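PDB 4W88: xyloglucan-specific endo-beta-1,4-glucanase from Uncultured bacterium, which hydrolyses internal beta-1,4-glucosidic bonds in the backbone of xyloglucan, a branched plant cell-wall polysaccharide, as a family 5 glycoside hydrolase. Local coordinates for residues Y253-I256 and K257-L260; A176-D179 and A180-T184; G162-A165 and E166-L169. The protein carries 1 engineered substitution. All coordinates share one frame; numbering follows the deposited sequence.

Contact 1 of 3, residues Y253-I256 and K257-L260; sequences YNNI and KKYL
Tyr-253 and Lys-257, one helical turn apart, cross at a slant, and the aliphatic part of the lysine does the touching: its CG lies 3.9 Å from CE2 of the Tyr-253 ring, with CD at a similar distance. The tyrosine ring is brought there by a chi1 of -172°, which swings CG opposite the backbone N. From its CG-CD bond onward the lysine chain bends twice and carries NZ to salt bridges with Asp-262 and with Asp-297, whose carboxylate also takes the hydrogen bond of Tyr-253 OH. On another side of the helix, Tyr-259 turns the edge of its ring to a backbone carbonyl: CD2 sits 3.3 Å from Asn-255 O, which lies in the ring plane. That oxygen also accepts Tyr-259 N at 3.0 Å, while the phenol OH reaches Glu-204. Ile-256 and Leu-260 face inward, and both side chains touch Val-267 of strand 267-272. Leu-260 CB lies 3.3 Å from Ile-256 O, the acceptor of Leu-260 N at 2.9 Å; this last bond is the more bent one, at 135°, where the helix widens into a pi-type turn. Lys-257 N to Tyr-253 O, 2.8 Å, is straighter at 167°. The arrangement is that of an amphipathic outer helix of a (beta/alpha)8 TIM barrel, apolar toward its strand, with Asn-254 and Lys-258 exposed.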
ATOM      1  N   TYR A 253       4.940 -17.138  -1.815  1.00 29.56           N
ATOM      2  CA  TYR A 253       3.558 -17.300  -1.393  1.00 29.96           C
ATOM      3  C   TYR A 253       3.360 -18.443  -0.402  1.00 35.12           C
ATOM      4  O   TYR A 253       2.519 -18.351   0.496  1.00 30.06           O
ATOM      5  CB  TYR A 253       2.680 -17.523  -2.604  1.00 35.49           C
ATOM      6  CG  TYR A 253       1.197 -17.526  -2.334  1.00 30.49           C
ATOM      7  CD1 TYR A 253       0.518 -16.339  -2.135  1.00 30.22           C
ATOM      8  CD2 TYR A 253       0.463 -18.715  -2.261  1.00 33.38           C
ATOM      9  CE1 TYR A 253      -0.843 -16.333  -1.871  1.00 28.97           C
ATOM     10  CE2 TYR A 253      -0.902 -18.723  -2.010  1.00 32.42           C
ATOM     11  CZ  TYR A 253      -1.565 -17.512  -1.839  1.00 31.44           C
ATOM     12  OH  TYR A 253      -2.938 -17.446  -1.612  1.00 31.27           O
ATOM     13  N   ASN A 254       4.117 -19.527  -0.524  1.00 32.18           N
ATOM     14  CA  ASN A 254       3.968 -20.604   0.467  1.00 37.25           C
ATOM     15  C   ASN A 254       4.380 -20.166   1.863  1.00 34.24           C
ATOM     16  O   ASN A 254       3.844 -20.649   2.857  1.00 34.43           O
ATOM     17  CB  ASN A 254       4.669 -21.845  -0.029  1.00 44.80           C
ATOM     18  CG  ASN A 254       3.889 -22.488  -1.173  1.00 53.40           C
ATOM     19  OD1 ASN A 254       2.689 -22.205  -1.401  1.00 59.19           O
ATOM     20  ND2 ASN A 254       4.550 -23.311  -1.915  1.00 52.98           N
ATOM     21  N   ASN A 255       5.297 -19.218   1.963  1.00 31.96           N
ATOM     22  CA  ASN A 255       5.591 -18.658   3.262  1.00 35.63           C
ATOM     23  C   ASN A 255       4.463 -17.779   3.803  1.00 29.93           C
ATOM     24  O   ASN A 255       4.129 -17.826   4.995  1.00 29.01           O
ATOM     25  CB  ASN A 255       6.897 -17.907   3.222  1.00 38.16           C
ATOM     26  CG  ASN A 255       8.077 -18.845   3.287  1.00 34.14           C
ATOM     27  OD1 ASN A 255       8.004 -19.983   3.808  1.00 53.23           O
ATOM     28  ND2 ASN A 255       9.161 -18.403   2.755  1.00 42.67           N
ATOM     29  N   ILE A 256       3.868 -16.975   2.930  1.00 25.71           N
ATOM     30  CA  ILE A 256       2.711 -16.178   3.295  1.00 24.09           C
ATOM     31  C   ILE A 256       1.572 -17.105   3.790  1.00 25.74           C
ATOM     32  O   ILE A 256       0.946 -16.828   4.818  1.00 25.30           O
ATOM     33  CB  ILE A 256       2.283 -15.279   2.127  1.00 28.59           C
ATOM     34  CG1 ILE A 256       3.402 -14.240   1.837  1.00 29.82           C
ATOM     35  CG2 ILE A 256       1.008 -14.531   2.473  1.00 28.29           C
ATOM     36  CD1 ILE A 256       3.323 -13.523   0.494  1.00 33.02           C
ATOM     37  N   LYS A 257       1.350 -18.212   3.082  1.00 28.58           N
ATOM     38  CA  LYS A 257       0.397 -19.229   3.501  1.00 29.04           C
ATOM     39  C   LYS A 257       0.741 -19.834   4.908  1.00 29.51           C
ATOM     40  O   LYS A 257      -0.114 -19.921   5.799  1.00 31.43           O
ATOM     41  CB  LYS A 257       0.331 -20.344   2.426  1.00 33.42           C
ATOM     42  CG  LYS A 257      -0.923 -20.256   1.551  1.00 46.38           C
ATOM     43  CD  LYS A 257      -1.158 -21.510   0.690  1.00 47.24           C
ATOM     44  CE  LYS A 257      -1.935 -22.560   1.410  1.00 51.80           C
ATOM     45  NZ  LYS A 257      -3.366 -22.209   1.542  1.00 45.87           N
ATOM     46  N   LYS A 258       1.986 -20.271   5.083  1.00 30.62           N
ATOM     47  CA  LYS A 258       2.407 -20.920   6.320  1.00 32.66           C
ATOM     48  C   LYS A 258       2.169 -20.000   7.507  1.00 33.49           C
ATOM     49  O   LYS A 258       1.665 -20.404   8.562  1.00 30.06           O
ATOM     50  CB  LYS A 258       3.904 -21.209   6.221  1.00 35.92           C
ATOM     51  CG  LYS A 258       4.531 -22.177   7.204  1.00 46.85           C
ATOM     52  CD  LYS A 258       5.826 -22.642   6.536  1.00 61.57           C
ATOM     53  CE  LYS A 258       6.444 -23.846   7.190  1.00 69.93           C
ATOM     54  NZ  LYS A 258       7.280 -23.387   8.325  1.00 61.71           N
ATOM     55  N   TYR A 259       2.565 -18.759   7.386  1.00 32.29           N
ATOM     56  CA  TYR A 259       2.580 -17.897   8.580  1.00 29.51           C
ATOM     57  C   TYR A 259       1.337 -17.046   8.782  1.00 33.76           C
ATOM     58  O   TYR A 259       1.112 -16.575   9.883  1.00 31.66           O
ATOM     59  CB  TYR A 259       3.808 -17.004   8.523  1.00 26.82           C
ATOM     60  CG  TYR A 259       5.101 -17.728   8.808  1.00 33.00           C
ATOM     61  CD1 TYR A 259       5.538 -17.882  10.118  1.00 34.27           C
ATOM     62  CD2 TYR A 259       5.872 -18.276   7.795  1.00 32.37           C
ATOM     63  CE1 TYR A 259       6.705 -18.554  10.399  1.00 42.78           C
ATOM     64  CE2 TYR A 259       7.044 -18.976   8.089  1.00 41.67           C
ATOM     65  CZ  TYR A 259       7.437 -19.089   9.394  1.00 42.06           C
ATOM     66  OH  TYR A 259       8.561 -19.733   9.767  1.00 45.28           O
ATOM     67  N   LEU A 260       0.539 -16.863   7.722  1.00 25.36           N
ATOM     68  CA  LEU A 260      -0.600 -15.946   7.768  1.00 23.53           C
ATOM     69  C   LEU A 260      -1.889 -16.619   7.295  1.00 27.39           C
ATOM     70  O   LEU A 260      -2.810 -16.822   8.079  1.00 30.39           O
ATOM     71  CB  LEU A 260      -0.274 -14.620   6.981  1.00 26.55           C
ATOM     72  CG  LEU A 260       0.857 -13.777   7.562  1.00 26.62           C
ATOM     73  CD1 LEU A 260       1.288 -12.626   6.629  1.00 30.64           C
ATOM     74  CD2 LEU A 260       0.481 -13.208   8.887  1.00 33.81           C
TER

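Contact 2 of 3, residues A176-D179 and A180-T184; sequences AFID and AVRAT
Phe-177 and Val-181 meet near the C-terminal end of helix 164-182, an outer helix of the (beta/alpha)8 barrel. The apolar contacts run between residues four apart. Phe-177 and Val-181 extend alongside each other in the same direction, with ring atom CE1 3.8 Å from Val-181 CG2; both side chains also touch Phe-144 and Leu-193 of the barrel strands, and the Phe-177 ring meets Trp-128 with the planes at about 60°. Ile-178 and Arg-182 form a second such pair: a chi1 of -59° sets Arg-182 CG 3.9 Å from Ile-178 CG2, and a further bend at chi2 directs the rest of the chain toward its polar partners. The polar contacts belong to the far end of the arginine: its guanidinium forms a salt bridge with Asp-215 and donates to the carbonyls of Asn-188 and Arg-191. Backbone bonds make up the third group. Arg-182 N to Ile-178 O, 2.9 Å, is almost straight at 175°, and Ala-183 N reaches Asp-179 O at 3.0 Å. Beyond them Val-181 O takes two donors from one residue, Thr-184 N at 3.0 Å and the Thr-184 hydroxyl OG1 at 2.7 Å, the hydroxyl lying in the carbonyl plane.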
ATOM      1  N   ALA A 176       1.104   0.647  18.327  1.00 19.93           N
ATOM      2  CA  ALA A 176       0.884   2.058  18.628  1.00 20.64           C
ATOM      3  C   ALA A 176      -0.188   2.631  17.683  1.00 17.80           C
ATOM      4  O   ALA A 176      -1.036   3.411  18.056  1.00 19.28           O
ATOM      5  CB  ALA A 176       2.152   2.819  18.481  1.00 21.11           C
ATOM      6  N   PHE A 177      -0.082   2.221  16.421  1.00 20.09           N
ATOM      7  CA  PHE A 177      -0.969   2.611  15.376  1.00 19.34           C
ATOM      8  C   PHE A 177      -2.402   2.127  15.693  1.00 17.60           C
ATOM      9  O   PHE A 177      -3.358   2.889  15.694  1.00 17.77           O
ATOM     10  CB  PHE A 177      -0.487   2.014  14.036  1.00 17.86           C
ATOM     11  CG  PHE A 177      -1.556   1.827  12.986  1.00 16.78           C
ATOM     12  CD1 PHE A 177      -2.324   2.876  12.476  1.00 19.58           C
ATOM     13  CD2 PHE A 177      -1.715   0.576  12.426  1.00 17.07           C
ATOM     14  CE1 PHE A 177      -3.241   2.651  11.460  1.00 18.95           C
ATOM     15  CE2 PHE A 177      -2.639   0.344  11.406  1.00 15.83           C
ATOM     16  CZ  PHE A 177      -3.362   1.392  10.894  1.00 15.66           C
ATOM     17  N   ILE A 178      -2.535   0.843  16.002  1.00 17.77           N
ATOM     18  CA  ILE A 178      -3.848   0.282  16.335  1.00 20.02           C
ATOM     19  C   ILE A 178      -4.413   0.958  17.555  1.00 18.69           C
ATOM     20  O   ILE A 178      -5.594   1.355  17.535  1.00 19.02           O
ATOM     21  CB  ILE A 178      -3.754  -1.242  16.631  1.00 19.40           C
ATOM     22  CG1 ILE A 178      -3.427  -1.969  15.311  1.00 17.52           C
ATOM     23  CG2 ILE A 178      -5.042  -1.800  17.282  1.00 21.32           C
ATOM     24  CD1 ILE A 178      -2.914  -3.411  15.515  1.00 22.17           C
ATOM     25  N   ASP A 179      -3.607   1.084  18.592  1.00 19.02           N
ATOM     26  CA  ASP A 179      -4.099   1.729  19.839  1.00 17.58           C
ATOM     27  C   ASP A 179      -4.636   3.169  19.589  1.00 18.04           C
ATOM     28  O   ASP A 179      -5.666   3.546  20.106  1.00 19.91           O
ATOM     29  CB  ASP A 179      -2.960   1.701  20.850  1.00 21.29           C
ATOM     30  CG  ASP A 179      -3.360   2.078  22.192  1.00 26.10           C
ATOM     31  OD1 ASP A 179      -3.386   3.272  22.415  1.00 31.62           O
ATOM     32  OD2 ASP A 179      -3.600   1.199  23.041  1.00 32.41           O
ATOM     33  N   ALA A 180      -3.884   3.974  18.829  1.00 18.48           N
ATOM     34  CA  ALA A 180      -4.211   5.334  18.595  1.00 19.46           C
ATOM     35  C   ALA A 180      -5.541   5.416  17.865  1.00 18.40           C
ATOM     36  O   ALA A 180      -6.377   6.288  18.158  1.00 18.76           O
ATOM     37  CB  ALA A 180      -3.136   6.020  17.812  1.00 18.48           C
ATOM     38  N   VAL A 181      -5.713   4.559  16.884  1.00 17.45           N
ATOM     39  CA  VAL A 181      -6.950   4.597  16.081  1.00 18.92           C
ATOM     40  C   VAL A 181      -8.152   4.107  16.884  1.00 16.55           C
ATOM     41  O   VAL A 181      -9.180   4.781  16.936  1.00 16.91           O
ATOM     42  CB  VAL A 181      -6.823   3.769  14.804  1.00 16.28           C
ATOM     43  CG1 VAL A 181      -8.133   3.697  14.032  1.00 17.54           C
ATOM     44  CG2 VAL A 181      -5.736   4.301  13.857  1.00 17.20           C
ATOM     45  N   ARG A 182      -8.008   2.971  17.577  1.00 16.36           N
ATOM     46  CA  ARG A 182      -9.116   2.493  18.382  1.00 16.90           C
ATOM     47  C   ARG A 182      -9.569   3.454  19.496  1.00 17.04           C
ATOM     48  O   ARG A 182     -10.783   3.563  19.790  1.00 17.71           O
ATOM     49  CB  ARG A 182      -8.788   1.119  19.012  1.00 18.45           C
ATOM     50  CG  ARG A 182      -8.468   0.025  17.985  1.00 20.08           C
ATOM     51  CD  ARG A 182      -9.620  -0.312  17.082  1.00 20.33           C
ATOM     52  NE  ARG A 182      -9.310  -1.513  16.264  1.00 20.00           N
ATOM     53  CZ  ARG A 182      -9.635  -1.649  15.001  1.00 19.30           C
ATOM     54  NH1 ARG A 182     -10.222  -0.683  14.309  1.00 18.45           N
ATOM     55  NH2 ARG A 182      -9.281  -2.731  14.375  1.00 18.22           N
ATOM     56  N   ALA A 183      -8.607   4.192  20.066  1.00 17.92           N
ATOM     57  CA  ALA A 183      -8.925   5.128  21.093  1.00 18.54           C
ATOM     58  C   ALA A 183      -9.768   6.310  20.588  1.00 16.50           C
ATOM     59  O   ALA A 183     -10.362   7.024  21.436  1.00 17.69           O
ATOM     60  CB  ALA A 183      -7.650   5.655  21.716  1.00 19.68           C
ATOM     61  N   THR A 184      -9.929   6.474  19.276  1.00 19.34           N
ATOM     62  CA  THR A 184     -10.776   7.567  18.799  1.00 18.43           C
ATOM     63  C   THR A 184     -12.232   7.157  18.652  1.00 17.22           C
ATOM     64  O   THR A 184     -13.098   8.015  18.540  1.00 19.86           O
ATOM     65  CB  THR A 184     -10.340   8.143  17.456  1.00 17.12           C
ATOM     66  OG1 THR A 184     -10.459   7.135  16.418  1.00 18.51           O
ATOM     67  CG2 THR A 184      -8.905   8.611  17.586  1.00 18.47           C
TER

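Contact 3 of 3, residues G162-A165 and E166-L169; sequences GTPA and ERKL
The guanidinium of Arg-167 lies with one face against the chain that leads into the helix: Pro-164 CA and Thr-163 C are over that face, and Thr-163 O stands 3.8 Å above its plane, toward the rim. At its edge, NH1 comes 3.0 Å from Gly-162 O. Pro-164 CG approaches NH2 to 3.7 Å. The bend at chi3 (-68°) folds the arginine back over these residues; its NE makes a salt bridge with Asp-209, and NH1 donates to Gly-161 O. The carboxylate of Glu-166 is the second flat group. Its OE1 accepts Thr-163 N at 2.9 Å on the anti side, 19° out of the carboxylate plane, while OE2 is held by the hydroxyls of Tyr-198 and Thr-112. These partners fix the rotation of the buried carboxylate. In return Glu-166 N donates to Thr-163 OG1 at 3.2 Å; a chi1 of 66° puts this hydroxyl between the backbone N and the carbonyl carbon, facing the first turn. Arg-167 N then opens the helical ladder on Thr-163 O, 3.0 Å away. The reciprocal bonds form a capping box, with Thr-163 as the N-cap of helix 164-182.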
ATOM      1  N   GLY A 162      15.173  -6.350   7.539  1.00 23.24           N
ATOM      2  CA  GLY A 162      15.790  -5.698   8.677  1.00 24.75           C
ATOM      3  C   GLY A 162      16.509  -6.639   9.626  1.00 25.98           C
ATOM      4  O   GLY A 162      16.761  -7.779   9.287  1.00 25.48           O
ATOM      5  N   THR A 163      16.800  -6.129  10.815  1.00 27.30           N
ATOM      6  CA  THR A 163      17.432  -6.875  11.871  1.00 31.38           C
ATOM      7  C   THR A 163      16.379  -7.322  12.905  1.00 25.24           C
ATOM      8  O   THR A 163      15.267  -6.775  12.926  1.00 26.88           O
ATOM      9  CB  THR A 163      18.458  -6.013  12.622  1.00 30.05           C
ATOM     10  OG1 THR A 163      17.764  -4.957  13.323  1.00 29.74           O
ATOM     11  CG2 THR A 163      19.464  -5.445  11.629  1.00 35.57           C
ATOM     12  N   PRO A 164      16.717  -8.298  13.757  1.00 29.80           N
ATOM     13  CA  PRO A 164      15.747  -8.737  14.745  1.00 26.35           C
ATOM     14  C   PRO A 164      15.269  -7.615  15.650  1.00 28.63           C
ATOM     15  O   PRO A 164      14.056  -7.542  15.971  1.00 27.00           O
ATOM     16  CB  PRO A 164      16.541  -9.807  15.516  1.00 29.95           C
ATOM     17  CG  PRO A 164      17.400 -10.422  14.432  1.00 32.11           C
ATOM     18  CD  PRO A 164      17.906  -9.182  13.734  1.00 30.67           C
ATOM     19  N   ALA A 165      16.183  -6.715  16.061  1.00 27.95           N
ATOM     20  CA  ALA A 165      15.735  -5.591  16.920  1.00 26.50           C
ATOM     21  C   ALA A 165      14.742  -4.649  16.182  1.00 26.18           C
ATOM     22  O   ALA A 165      13.801  -4.112  16.752  1.00 25.39           O
ATOM     23  CB  ALA A 165      16.925  -4.815  17.469  1.00 30.71           C
ATOM     24  N   GLU A 166      14.998  -4.439  14.903  1.00 24.39           N
ATOM     25  CA  GLU A 166      14.123  -3.613  14.084  1.00 22.94           C
ATOM     26  C   GLU A 166      12.738  -4.247  13.971  1.00 20.82           C
ATOM     27  O   GLU A 166      11.715  -3.558  13.983  1.00 23.51           O
ATOM     28  CB  GLU A 166      14.730  -3.396  12.712  1.00 20.72           C
ATOM     29  CG  GLU A 166      15.814  -2.309  12.639  1.00 21.44           C
ATOM     30  CD  GLU A 166      16.399  -2.169  11.256  1.00 23.46           C
ATOM     31  OE1 GLU A 166      16.922  -3.217  10.767  1.00 25.21           O
ATOM     32  OE2 GLU A 166      16.254  -1.069  10.644  1.00 26.38           O
ATOM     33  N   ARG A 167      12.696  -5.558  13.787  1.00 21.97           N
ATOM     34  CA  ARG A 167      11.439  -6.227  13.694  1.00 27.11           C
ATOM     35  C   ARG A 167      10.647  -6.154  15.010  1.00 20.57           C
ATOM     36  O   ARG A 167       9.429  -6.036  14.944  1.00 24.45           O
ATOM     37  CB  ARG A 167      11.598  -7.645  13.197  1.00 25.75           C
ATOM     38  CG  ARG A 167      12.073  -7.683  11.763  1.00 21.46           C
ATOM     39  CD  ARG A 167      11.992  -9.069  11.180  1.00 24.15           C
ATOM     40  NE  ARG A 167      12.905 -10.017  11.749  1.00 27.70           N
ATOM     41  CZ  ARG A 167      14.151 -10.283  11.323  1.00 24.61           C
ATOM     42  NH1 ARG A 167      14.691  -9.617  10.363  1.00 33.02           N
ATOM     43  NH2 ARG A 167      14.850 -11.221  11.934  1.00 35.19           N
ATOM     44  N   LYS A 168      11.318  -6.212  16.172  1.00 24.21           N
ATOM     45  CA  LYS A 168      10.651  -5.913  17.459  1.00 24.45           C
ATOM     46  C   LYS A 168      10.031  -4.504  17.468  1.00 29.08           C
ATOM     47  O   LYS A 168       8.906  -4.324  17.940  1.00 24.79           O
ATOM     48  CB  LYS A 168      11.547  -6.170  18.726  1.00 31.00           C
ATOM     49  CG  LYS A 168      12.071  -7.584  18.959  1.00 38.10           C
ATOM     50  CD  LYS A 168      12.753  -7.739  20.357  1.00 58.48           C
ATOM     51  CE  LYS A 168      14.240  -7.331  20.382  1.00 78.82           C
ATOM     52  NZ  LYS A 168      15.264  -8.388  20.033  1.00 87.24           N
ATOM     53  N   LEU A 169      10.786  -3.508  16.971  1.00 21.23           N
ATOM     54  CA  LEU A 169      10.310  -2.128  16.886  1.00 23.47           C
ATOM     55  C   LEU A 169       9.089  -2.041  15.975  1.00 22.34           C
ATOM     56  O   LEU A 169       8.133  -1.335  16.294  1.00 20.16           O
ATOM     57  CB  LEU A 169      11.431  -1.212  16.391  1.00 20.18           C
ATOM     58  CG  LEU A 169      11.056   0.218  16.028  1.00 18.88           C
ATOM     59  CD1 LEU A 169      10.537   0.974  17.270  1.00 20.84           C
ATOM     60  CD2 LEU A 169      12.232   0.959  15.447  1.00 24.69           C
TER

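In the fold
Contacts 2 and 3 sit on the same helix, 164-182, toward its C-terminal and N-terminal ends, with centres about 22 Å apart; contact 1 belongs to helix 246-261, further along the barrel. None touches another. All three are partly buried at the periphery of the barrel, their centres 19 to 21 Å from that of the chain. Contacts 1 and 2 each turn an apolar side to the strands. All three send a cationic side chain to an outside aspartate; contact 3 adds side-chain-to-backbone capping, with its buried carboxylate near Met-152. The side chains of Ile-256 (contact 1) and Glu-166 (contact 3) are each about 11 Å from a bound sugar, that of Arg-182 (contact 2) about 10 Å from a magnesium ion.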